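Local structure of 1,4-dihydroxy-2-naphthoyl-CoA hydrolase (Prochlorococcus marinus, 2HX5) at the interface of chains A and B and the interface of chains A and C. The protein probably hydrolyses the thioester 1,4-dihydroxy-2-naphthoyl-CoA to 1,4-dihydroxy-2-naphthoate and coenzyme A, a step in phylloquinone biosynthesis. Sequence-based numbering; all coordinates share one arbitrary frame. Chains: chain A/B/C, Hypothetical protein.

Contact 1: the interface of chains A and B. Residues chain A 20-22, 26; chain B 16, 19-21.
The carboxylate of A:Asp20, the predicted catalytic residue, lies against the phenyl ring of B:Phe16, so that in this assembly one chain appears to cover part of the likely active-site loop of the other. The apolar part of this contact is made at the far end of the ring. CE2 of B:Phe16 comes within 3.5 Å of the carboxylate carbon CG of A:Asp20, with the carboxylate and ring planes 40° apart, a tilted approach that is neither a stack nor a perpendicular meeting. With CG opposite the backbone N (chi1 -175°), the ring extends towards chain A. CB of A:Ala22 meets its edge in plane, near CZ, and CB of A:Ala21 approaches CE1.

Hydrogen bonding ties the same loops together. The amide N of A:Ala21 donates to the hydroxyl OG1 of B:Thr19 at 3.2 Å, a rather bent bond (136° at H). That hydroxyl donates in turn to the carbonyl O of B:Phe16 at 2.6 Å, which should limit its rotation and leave the oxygen placed to accept from the amide.

Within chain A, both oxygens of A:Asp20 are held. OD1 takes the amide N of A:Ala22 at 2.9 Å, the donor lying well out of the carboxylate plane. OD2 offers its anti lone pair to ND1 of A:His26 at 2.8 Å. Near the two-fold axis relating the chains, the CA atoms of A:Asp20 and B:Asp20 approach to 4.0 Å.

Contact 2: the interface of chains A and C. Residues chain A 28, 31-32, 35, 69, 72, 118; chain C 27-28.
C:Phe27 enters chain A as a plug, its ring set among A:Ile69, A:His35, A:Phe31, A:Cys72 and A:Ile118. Its CG is turned in between its own backbone N and carbonyl carbon (chi1 76°), which points the ring into the partner. From the root outwards, CB only grazes the CD1 methyl of A:Ile69, which then sits over the middle of the ring, 3.5 Å from the ring centroid, in a CH-pi contact. At the first pair of ring carbons, CD1 lies under that same methyl, while CD2 has SG of A:Cys72 at 3.9 Å, the sulfur in the ring plane at its edge. Farther out, CE1 meets CD2 of the A:His35 imidazole at 3.5 Å, and CE2 faces CB of A:Phe31. The tip, CZ, is 3.5 Å from the backbone O of A:Phe31 and 3.9 Å from CD1 of A:Ile118, whose chain crosses the phenylalanine nearly at right angles.

The face opposite A:Ile69 is covered from within chain C by CB of C:His28. That histidine makes its own contact across: CB touches CB of A:Phe31, and NE2 lies 3.7 Å from the aliphatic CB of A:Arg32. The arginine chain bends at chi3 farther out, and its guanidinium plane lies 70° from the imidazole, without the charged atoms touching. By seating an aromatic group between helix 29-45 and strands 69-76 and 111-121, the site probably serves to hold two subunits in register.

Contact 3: the interface of chains A and C. Residues chain A 27, 31, 72-74, 76; chain C 31, 72.
The rings of A:Phe31 and C:Phe31 lie face to face, their planes 5° apart and their centroids separated by 4.6 Å. The stack is slipped: CE2 of each ring rests over the other towards its rim, and the two CE2 atoms are 3.6 Å apart. Each ring takes the same torsion, CG opposite the carbonyl carbon (chi1 -69°), and the two-fold axis sets the pair face to face. Edges are taken by sulfur. SG of C:Cys72 lies in the plane of the A:Phe31 ring, 3.5 Å from CE2, and SG of A:Cys72 repeats this at the edge of C:Phe31. The C:Cys72 sulfur also lies in plane at the edge of the A:Phe76 ring, 3.9 Å from CE1, and it borders A:Phe27 as well. It is thus ringed by aromatic edges of chain A, which should keep it in apolar surroundings.

Beside the rings the backbones pair. The amide N of A:Ala74 donates to the O of C:Cys72 at 2.9 Å, and N of C:Cys72 returns a bond to O of A:Ala74 at 3.1 Å. Together they form an antiparallel bridge. In the hot-dog fold of this thioesterase family, the bridge joins strand 69-76 of one subunit to its copy in the other, while the phenylalanine pair links the helices 29-45 alongside.

Contact 1: the interface of chains A and B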
ATOM      1  N   ASP A  20       5.343   3.912  -9.965  1.00 13.93           N
ATOM      2  CA  ASP A  20       6.654   4.015  -9.360  1.00 16.06           C
ATOM      3  C   ASP A  20       7.553   4.915 -10.202  1.00 18.56           C
ATOM      4  O   ASP A  20       7.112   5.509 -11.170  1.00 17.33           O
ATOM      5  CB  ASP A  20       7.282   2.614  -9.127  1.00 16.48           C
ATOM      6  CG  ASP A  20       7.425   1.824 -10.400  1.00 17.76           C
ATOM      7  OD1 ASP A  20       7.683   2.400 -11.478  1.00 19.76           O
ATOM      8  OD2 ASP A  20       7.263   0.583 -10.313  1.00 19.57           O
ATOM      9  N   ALA A  21       8.818   5.056  -9.799  1.00 17.00           N
ATOM     10  CA  ALA A  21       9.716   5.984 -10.447  1.00 18.48           C
ATOM     11  C   ALA A  21      10.084   5.503 -11.831  1.00 19.93           C
ATOM     12  O   ALA A  21      10.694   6.280 -12.509  1.00 24.50           O
ATOM     13  CB  ALA A  21      10.978   6.186  -9.612  1.00 18.93           C
ATOM     14  N   ALA A  22       9.679   4.299 -12.261  1.00 20.30           N
ATOM     15  CA  ALA A  22       9.846   3.871 -13.675  1.00 20.19           C
ATOM     16  C   ALA A  22       8.802   4.568 -14.567  1.00 23.49           C
ATOM     17  O   ALA A  22       8.923   4.534 -15.774  1.00 23.68           O
ATOM     18  CB  ALA A  22       9.781   2.349 -13.834  1.00 20.50           C
ATOM     19  N   HIS A  26       3.144   0.245 -10.471  1.00 13.67           N
ATOM     20  CA  HIS A  26       3.948  -0.706  -9.766  1.00 15.27           C
ATOM     21  C   HIS A  26       3.212  -2.047  -9.705  1.00 14.76           C
ATOM     22  O   HIS A  26       2.027  -2.141  -9.426  1.00 15.27           O
ATOM     23  CB  HIS A  26       4.242  -0.204  -8.389  1.00 16.47           C
ATOM     24  CG  HIS A  26       5.305  -0.986  -7.707  1.00 17.86           C
ATOM     25  ND1 HIS A  26       6.592  -1.064  -8.165  1.00 19.19           N
ATOM     26  CD2 HIS A  26       5.241  -1.798  -6.631  1.00 17.65           C
ATOM     27  CE1 HIS A  26       7.284  -1.885  -7.372  1.00 17.42           C
ATOM     28  NE2 HIS A  26       6.487  -2.350  -6.450  1.00 19.10           N
TER
ATOM     29  N   PHE B  16      12.024   0.668  -3.966  1.00 14.28           N
ATOM     30  CA  PHE B  16      11.573   1.178  -5.254  1.00 12.51           C
ATOM     31  C   PHE B  16      10.041   1.409  -5.242  1.00 13.44           C
ATOM     32  O   PHE B  16       9.535   2.433  -5.734  1.00 14.45           O
ATOM     33  CB  PHE B  16      11.960   0.219  -6.350  1.00 11.62           C
ATOM     34  CG  PHE B  16      11.654   0.694  -7.685  1.00 13.92           C
ATOM     35  CD1 PHE B  16      12.248   1.859  -8.158  1.00 19.07           C
ATOM     36  CD2 PHE B  16      10.844  -0.010  -8.501  1.00 15.86           C
ATOM     37  CE1 PHE B  16      11.966   2.294  -9.426  1.00 20.03           C
ATOM     38  CE2 PHE B  16      10.598   0.430  -9.813  1.00 16.98           C
ATOM     39  CZ  PHE B  16      11.149   1.550 -10.227  1.00 15.51           C
ATOM     40  N   THR B  19       8.251   4.733  -4.064  1.00 13.21           N
ATOM     41  CA  THR B  19       8.419   5.940  -4.876  1.00 13.65           C
ATOM     42  C   THR B  19       7.293   6.062  -5.868  1.00 16.75           C
ATOM     43  O   THR B  19       6.562   5.098  -6.121  1.00 18.78           O
ATOM     44  CB  THR B  19       9.745   5.922  -5.666  1.00 15.34           C
ATOM     45  OG1 THR B  19       9.685   4.893  -6.675  1.00 18.94           O
ATOM     46  CG2 THR B  19      10.890   5.856  -4.732  1.00 18.41           C
ATOM     47  N   ASP B  20       7.052   7.281  -6.357  1.00 13.93           N
ATOM     48  CA  ASP B  20       6.083   7.487  -7.413  1.00 16.06           C
ATOM     49  C   ASP B  20       6.774   8.022  -8.664  1.00 18.56           C
ATOM     50  O   ASP B  20       7.987   8.125  -8.712  1.00 17.33           O
ATOM     51  CB  ASP B  20       4.923   8.407  -6.945  1.00 16.48           C
ATOM     52  CG  ASP B  20       5.404   9.760  -6.493  1.00 17.76           C
ATOM     53  OD1 ASP B  20       6.383  10.302  -7.046  1.00 19.76           O
ATOM     54  OD2 ASP B  20       4.778  10.290  -5.544  1.00 19.57           O
ATOM     55  N   ALA B  21       5.994   8.320  -9.706  1.00 17.00           N
ATOM     56  CA  ALA B  21       6.555   8.709 -10.979  1.00 18.48           C
ATOM     57  C   ALA B  21       7.176  10.083 -10.898  1.00 19.93           C
ATOM     58  O   ALA B  21       7.809  10.428 -11.856  1.00 24.50           O
ATOM     59  CB  ALA B  21       5.487   8.681 -12.070  1.00 18.93           C
TER

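Contact 2: the interface of chains A and C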
ATOM      1  N   HIS A  28       2.513  -4.884  -8.165  1.00 14.66           N
ATOM      2  CA  HIS A  28       1.599  -5.550  -7.245  1.00 15.54           C
ATOM      3  C   HIS A  28       0.280  -4.821  -7.065  1.00 16.36           C
ATOM      4  O   HIS A  28      -0.669  -5.419  -6.563  1.00 15.81           O
ATOM      5  CB  HIS A  28       2.262  -5.864  -5.884  1.00 18.27           C
ATOM      6  CG  HIS A  28       2.781  -4.687  -5.146  1.00 20.65           C
ATOM      7  ND1 HIS A  28       1.936  -3.794  -4.531  1.00 25.54           N
ATOM      8  CD2 HIS A  28       4.037  -4.328  -4.799  1.00 19.53           C
ATOM      9  CE1 HIS A  28       2.659  -2.876  -3.912  1.00 25.06           C
ATOM     10  NE2 HIS A  28       3.929  -3.201  -4.026  1.00 24.87           N
ATOM     11  N   PHE A  31      -2.973  -6.535  -8.232  1.00 15.19           N
ATOM     12  CA  PHE A  31      -3.714  -7.483  -7.380  1.00 15.44           C
ATOM     13  C   PHE A  31      -4.681  -6.832  -6.460  1.00 15.84           C
ATOM     14  O   PHE A  31      -5.763  -7.352  -6.183  1.00 14.66           O
ATOM     15  CB  PHE A  31      -2.701  -8.345  -6.612  1.00 13.67           C
ATOM     16  CG  PHE A  31      -1.920  -9.296  -7.468  1.00 14.05           C
ATOM     17  CD1 PHE A  31      -2.541 -10.397  -8.063  1.00 15.56           C
ATOM     18  CD2 PHE A  31      -0.588  -9.079  -7.678  1.00 20.62           C
ATOM     19  CE1 PHE A  31      -1.844 -11.250  -8.864  1.00 16.87           C
ATOM     20  CE2 PHE A  31       0.124  -9.932  -8.497  1.00 23.34           C
ATOM     21  CZ  PHE A  31      -0.516 -11.042  -9.057  1.00 19.14           C
ATOM     22  N   ARG A  32      -4.283  -5.675  -5.921  1.00 15.56           N
ATOM     23  CA  ARG A  32      -5.228  -4.878  -5.137  1.00 15.81           C
ATOM     24  C   ARG A  32      -6.456  -4.490  -5.975  1.00 14.38           C
ATOM     25  O   ARG A  32      -7.619  -4.575  -5.576  1.00 16.21           O
ATOM     26  CB  ARG A  32      -4.582  -3.586  -4.568  1.00 18.54           C
ATOM     27  CG  ARG A  32      -5.622  -2.718  -3.864  1.00 17.70           C
ATOM     28  CD  ARG A  32      -4.890  -1.580  -3.163  1.00 18.33           C
ATOM     29  NE  ARG A  32      -4.339  -0.606  -4.110  1.00 19.51           N
ATOM     30  CZ  ARG A  32      -5.011   0.384  -4.676  1.00 18.23           C
ATOM     31  NH1 ARG A  32      -6.301   0.599  -4.490  1.00 19.64           N
ATOM     32  NH2 ARG A  32      -4.379   1.195  -5.493  1.00 20.40           N
ATOM     33  N   HIS A  35      -8.758  -7.515  -6.346  1.00 14.23           N
ATOM     34  CA  HIS A  35      -9.521  -7.809  -5.155  1.00 15.18           C
ATOM     35  C   HIS A  35     -10.635  -6.792  -4.968  1.00 13.86           C
ATOM     36  O   HIS A  35     -11.803  -7.119  -4.681  1.00 14.45           O
ATOM     37  CB  HIS A  35      -8.620  -7.899  -3.937  1.00 16.03           C
ATOM     38  CG  HIS A  35      -9.241  -8.515  -2.707  1.00 16.02           C
ATOM     39  ND1 HIS A  35     -10.263  -7.926  -1.980  1.00 15.56           N
ATOM     40  CD2 HIS A  35      -8.920  -9.659  -2.059  1.00 19.99           C
ATOM     41  CE1 HIS A  35     -10.515  -8.697  -0.924  1.00 18.19           C
ATOM     42  NE2 HIS A  35      -9.752  -9.766  -0.978  1.00 18.79           N
ATOM     43  N   ILE A  69      -7.303 -16.596  -0.182  1.00 15.58           N
ATOM     44  CA  ILE A  69      -6.641 -16.761  -1.444  1.00 14.15           C
ATOM     45  C   ILE A  69      -5.519 -17.777  -1.280  1.00 15.99           C
ATOM     46  O   ILE A  69      -4.588 -17.578  -0.490  1.00 16.32           O
ATOM     47  CB  ILE A  69      -6.134 -15.393  -2.000  1.00 14.98           C
ATOM     48  CG1 ILE A  69      -7.378 -14.534  -2.321  1.00 17.02           C
ATOM     49  CG2 ILE A  69      -5.236 -15.545  -3.202  1.00 15.46           C
ATOM     50  CD1 ILE A  69      -7.147 -13.001  -2.415  1.00 20.33           C
ATOM     51  N   CYS A  72      -2.499 -16.934  -6.663  1.00 13.96           N
ATOM     52  CA  CYS A  72      -2.799 -15.895  -7.622  1.00 13.27           C
ATOM     53  C   CYS A  72      -1.635 -15.667  -8.546  1.00 13.62           C
ATOM     54  O   CYS A  72      -0.496 -16.103  -8.266  1.00 13.07           O
ATOM     55  CB  CYS A  72      -3.156 -14.574  -6.976  1.00 14.41           C
ATOM     56  SG  CYS A  72      -1.814 -13.835  -5.943  1.00 18.05           S
ATOM     57  N   ILE A 118      -7.126 -15.197  -9.506  1.00 14.13           N
ATOM     58  CA  ILE A 118      -7.115 -15.326  -8.061  1.00 13.33           C
ATOM     59  C   ILE A 118      -7.980 -16.513  -7.709  1.00 16.76           C
ATOM     60  O   ILE A 118      -9.133 -16.573  -8.134  1.00 15.44           O
ATOM     61  CB  ILE A 118      -7.636 -14.068  -7.363  1.00 15.92           C
ATOM     62  CG1 ILE A 118      -6.751 -12.866  -7.662  1.00 17.81           C
ATOM     63  CG2 ILE A 118      -7.655 -14.283  -5.821  1.00 17.37           C
ATOM     64  CD1 ILE A 118      -7.162 -11.558  -6.939  1.00 17.38           C
TER
ATOM     65  N   PHE C  27      -3.192 -10.690   1.109  1.00 14.76           N
ATOM     66  CA  PHE C  27      -2.447 -11.514   0.156  1.00 14.22           C
ATOM     67  C   PHE C  27      -1.405 -10.785  -0.657  1.00 14.89           C
ATOM     68  O   PHE C  27      -0.294 -11.273  -0.812  1.00 15.51           O
ATOM     69  CB  PHE C  27      -3.404 -12.330  -0.793  1.00 13.80           C
ATOM     70  CG  PHE C  27      -4.044 -11.527  -1.878  1.00 13.79           C
ATOM     71  CD1 PHE C  27      -4.928 -10.483  -1.644  1.00 14.74           C
ATOM     72  CD2 PHE C  27      -3.683 -11.775  -3.178  1.00 13.53           C
ATOM     73  CE1 PHE C  27      -5.440  -9.746  -2.683  1.00 15.53           C
ATOM     74  CE2 PHE C  27      -4.214 -11.047  -4.206  1.00 14.60           C
ATOM     75  CZ  PHE C  27      -5.078 -10.034  -3.973  1.00 16.05           C
ATOM     76  N   HIS C  28      -1.742  -9.612  -1.190  1.00 14.66           N
ATOM     77  CA  HIS C  28      -0.826  -8.980  -2.131  1.00 15.54           C
ATOM     78  C   HIS C  28       0.424  -8.418  -1.479  1.00 16.36           C
ATOM     79  O   HIS C  28       1.390  -8.136  -2.184  1.00 15.81           O
ATOM     80  CB  HIS C  28      -1.529  -7.920  -3.011  1.00 18.27           C
ATOM     81  CG  HIS C  28      -2.170  -6.806  -2.270  1.00 20.65           C
ATOM     82  ND1 HIS C  28      -1.424  -5.817  -1.672  1.00 25.54           N
ATOM     83  CD2 HIS C  28      -3.464  -6.438  -2.148  1.00 19.53           C
ATOM     84  CE1 HIS C  28      -2.243  -4.934  -1.128  1.00 25.06           C
ATOM     85  NE2 HIS C  28      -3.479  -5.265  -1.438  1.00 24.87           N
TER

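Contact 3: the interface of chains A and C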
ATOM      1  N   PHE A  27       3.927  -3.126 -10.025  1.00 14.76           N
ATOM      2  CA  PHE A  27       3.293  -4.386 -10.416  1.00 14.22           C
ATOM      3  C   PHE A  27       2.240  -4.905  -9.468  1.00 14.89           C
ATOM      4  O   PHE A  27       1.178  -5.329  -9.902  1.00 15.51           O
ATOM      5  CB  PHE A  27       4.353  -5.511 -10.720  1.00 13.80           C
ATOM      6  CG  PHE A  27       4.983  -6.121  -9.511  1.00 13.79           C
ATOM      7  CD1 PHE A  27       5.774  -5.415  -8.615  1.00 14.74           C
ATOM      8  CD2 PHE A  27       4.705  -7.432  -9.217  1.00 13.53           C
ATOM      9  CE1 PHE A  27       6.279  -6.019  -7.491  1.00 15.53           C
ATOM     10  CE2 PHE A  27       5.229  -8.029  -8.104  1.00 14.60           C
ATOM     11  CZ  PHE A  27       6.002  -7.338  -7.237  1.00 16.05           C
ATOM     12  N   PHE A  31      -2.973  -6.535  -8.232  1.00 15.19           N
ATOM     13  CA  PHE A  31      -3.714  -7.483  -7.380  1.00 15.44           C
ATOM     14  C   PHE A  31      -4.681  -6.832  -6.460  1.00 15.84           C
ATOM     15  O   PHE A  31      -5.763  -7.352  -6.183  1.00 14.66           O
ATOM     16  CB  PHE A  31      -2.701  -8.345  -6.612  1.00 13.67           C
ATOM     17  CG  PHE A  31      -1.920  -9.296  -7.468  1.00 14.05           C
ATOM     18  CD1 PHE A  31      -2.541 -10.397  -8.063  1.00 15.56           C
ATOM     19  CD2 PHE A  31      -0.588  -9.079  -7.678  1.00 20.62           C
ATOM     20  CE1 PHE A  31      -1.844 -11.250  -8.864  1.00 16.87           C
ATOM     21  CE2 PHE A  31       0.124  -9.932  -8.497  1.00 23.34           C
ATOM     22  CZ  PHE A  31      -0.516 -11.042  -9.057  1.00 19.14           C
ATOM     23  N   CYS A  72      -2.499 -16.934  -6.663  1.00 13.96           N
ATOM     24  CA  CYS A  72      -2.799 -15.895  -7.622  1.00 13.27           C
ATOM     25  C   CYS A  72      -1.635 -15.667  -8.546  1.00 13.62           C
ATOM     26  O   CYS A  72      -0.496 -16.103  -8.266  1.00 13.07           O
ATOM     27  CB  CYS A  72      -3.156 -14.574  -6.976  1.00 14.41           C
ATOM     28  SG  CYS A  72      -1.814 -13.835  -5.943  1.00 18.05           S
ATOM     29  N   GLN A  73      -1.921 -15.108  -9.710  1.00 14.40           N
ATOM     30  CA  GLN A  73      -0.921 -14.870 -10.725  1.00 13.47           C
ATOM     31  C   GLN A  73      -1.382 -13.753 -11.648  1.00 14.55           C
ATOM     32  O   GLN A  73      -2.551 -13.421 -11.738  1.00 13.87           O
ATOM     33  CB  GLN A  73      -0.639 -16.130 -11.537  1.00 14.21           C
ATOM     34  CG  GLN A  73      -1.833 -16.727 -12.254  1.00 14.98           C
ATOM     35  CD  GLN A  73      -1.417 -17.910 -13.061  1.00 15.22           C
ATOM     36  OE1 GLN A  73      -1.467 -19.071 -12.566  1.00 20.26           O
ATOM     37  NE2 GLN A  73      -0.952 -17.671 -14.277  1.00 14.12           N
ATOM     38  N   ALA A  74      -0.416 -13.196 -12.348  1.00 13.90           N
ATOM     39  CA  ALA A  74      -0.679 -12.144 -13.330  1.00 15.45           C
ATOM     40  C   ALA A  74       0.327 -12.144 -14.423  1.00 13.96           C
ATOM     41  O   ALA A  74       1.518 -12.486 -14.187  1.00 14.16           O
ATOM     42  CB  ALA A  74      -0.725 -10.782 -12.715  1.00 17.03           C
ATOM     43  N   PHE A  76       1.740  -9.280 -17.289  1.00 14.34           N
ATOM     44  CA  PHE A  76       1.761  -7.858 -17.585  1.00 14.23           C
ATOM     45  C   PHE A  76       2.230  -7.729 -19.021  1.00 16.34           C
ATOM     46  O   PHE A  76       3.352  -8.083 -19.334  1.00 16.59           O
ATOM     47  CB  PHE A  76       2.679  -7.145 -16.590  1.00 13.83           C
ATOM     48  CG  PHE A  76       2.326  -7.353 -15.165  1.00 14.20           C
ATOM     49  CD1 PHE A  76       2.832  -8.454 -14.470  1.00 13.65           C
ATOM     50  CD2 PHE A  76       1.506  -6.483 -14.457  1.00 16.46           C
ATOM     51  CE1 PHE A  76       2.547  -8.696 -13.187  1.00 17.19           C
ATOM     52  CE2 PHE A  76       1.248  -6.720 -13.112  1.00 16.42           C
ATOM     53  CZ  PHE A  76       1.718  -7.843 -12.501  1.00 17.42           C
TER
ATOM     54  N   PHE C  31       3.850  -9.937  -2.398  1.00 15.19           N
ATOM     55  CA  PHE C  31       4.617  -9.494  -3.577  1.00 15.44           C
ATOM     56  C   PHE C  31       5.487  -8.319  -3.317  1.00 15.84           C
ATOM     57  O   PHE C  31       6.590  -8.199  -3.852  1.00 14.66           O
ATOM     58  CB  PHE C  31       3.635  -9.225  -4.727  1.00 13.67           C
ATOM     59  CG  PHE C  31       2.971 -10.451  -5.275  1.00 14.05           C
ATOM     60  CD1 PHE C  31       3.701 -11.396  -6.000  1.00 15.56           C
ATOM     61  CD2 PHE C  31       1.638 -10.653  -5.056  1.00 20.62           C
ATOM     62  CE1 PHE C  31       3.109 -12.525  -6.479  1.00 16.87           C
ATOM     63  CE2 PHE C  31       1.033 -11.800  -5.528  1.00 23.34           C
ATOM     64  CZ  PHE C  31       1.780 -12.715  -6.274  1.00 19.14           C
ATOM     65  N   CYS C  72       4.081 -12.801 -12.525  1.00 13.96           N
ATOM     66  CA  CYS C  72       4.349 -13.225 -11.170  1.00 13.27           C
ATOM     67  C   CYS C  72       3.217 -14.059 -10.637  1.00 13.62           C
ATOM     68  O   CYS C  72       2.101 -14.068 -11.205  1.00 13.07           O
ATOM     69  CB  CYS C  72       4.573 -12.070 -10.218  1.00 14.41           C
ATOM     70  SG  CYS C  72       3.132 -10.929 -10.038  1.00 18.05           S
TER

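Contacts 2 and 3 are neighbouring patches of the A–C interface: their C-alpha centres are about 7 Å apart, and they share A:Phe31 on helix 29-45 and A:Cys72 on strand 69-76. Contact 1 joins A to a different partner, B, and its C-alpha centre lies about 20 Å from that of contact 2 and about 17 Å from that of contact 3. Chain A therefore uses separate surfaces for its two neighbours, as expected if the four copies in the deposited assembly form a tetramer. A:Asp20 itself belongs to contact 1, while the centres of contacts 2 and 3 lie about 17 and 13 Å from it.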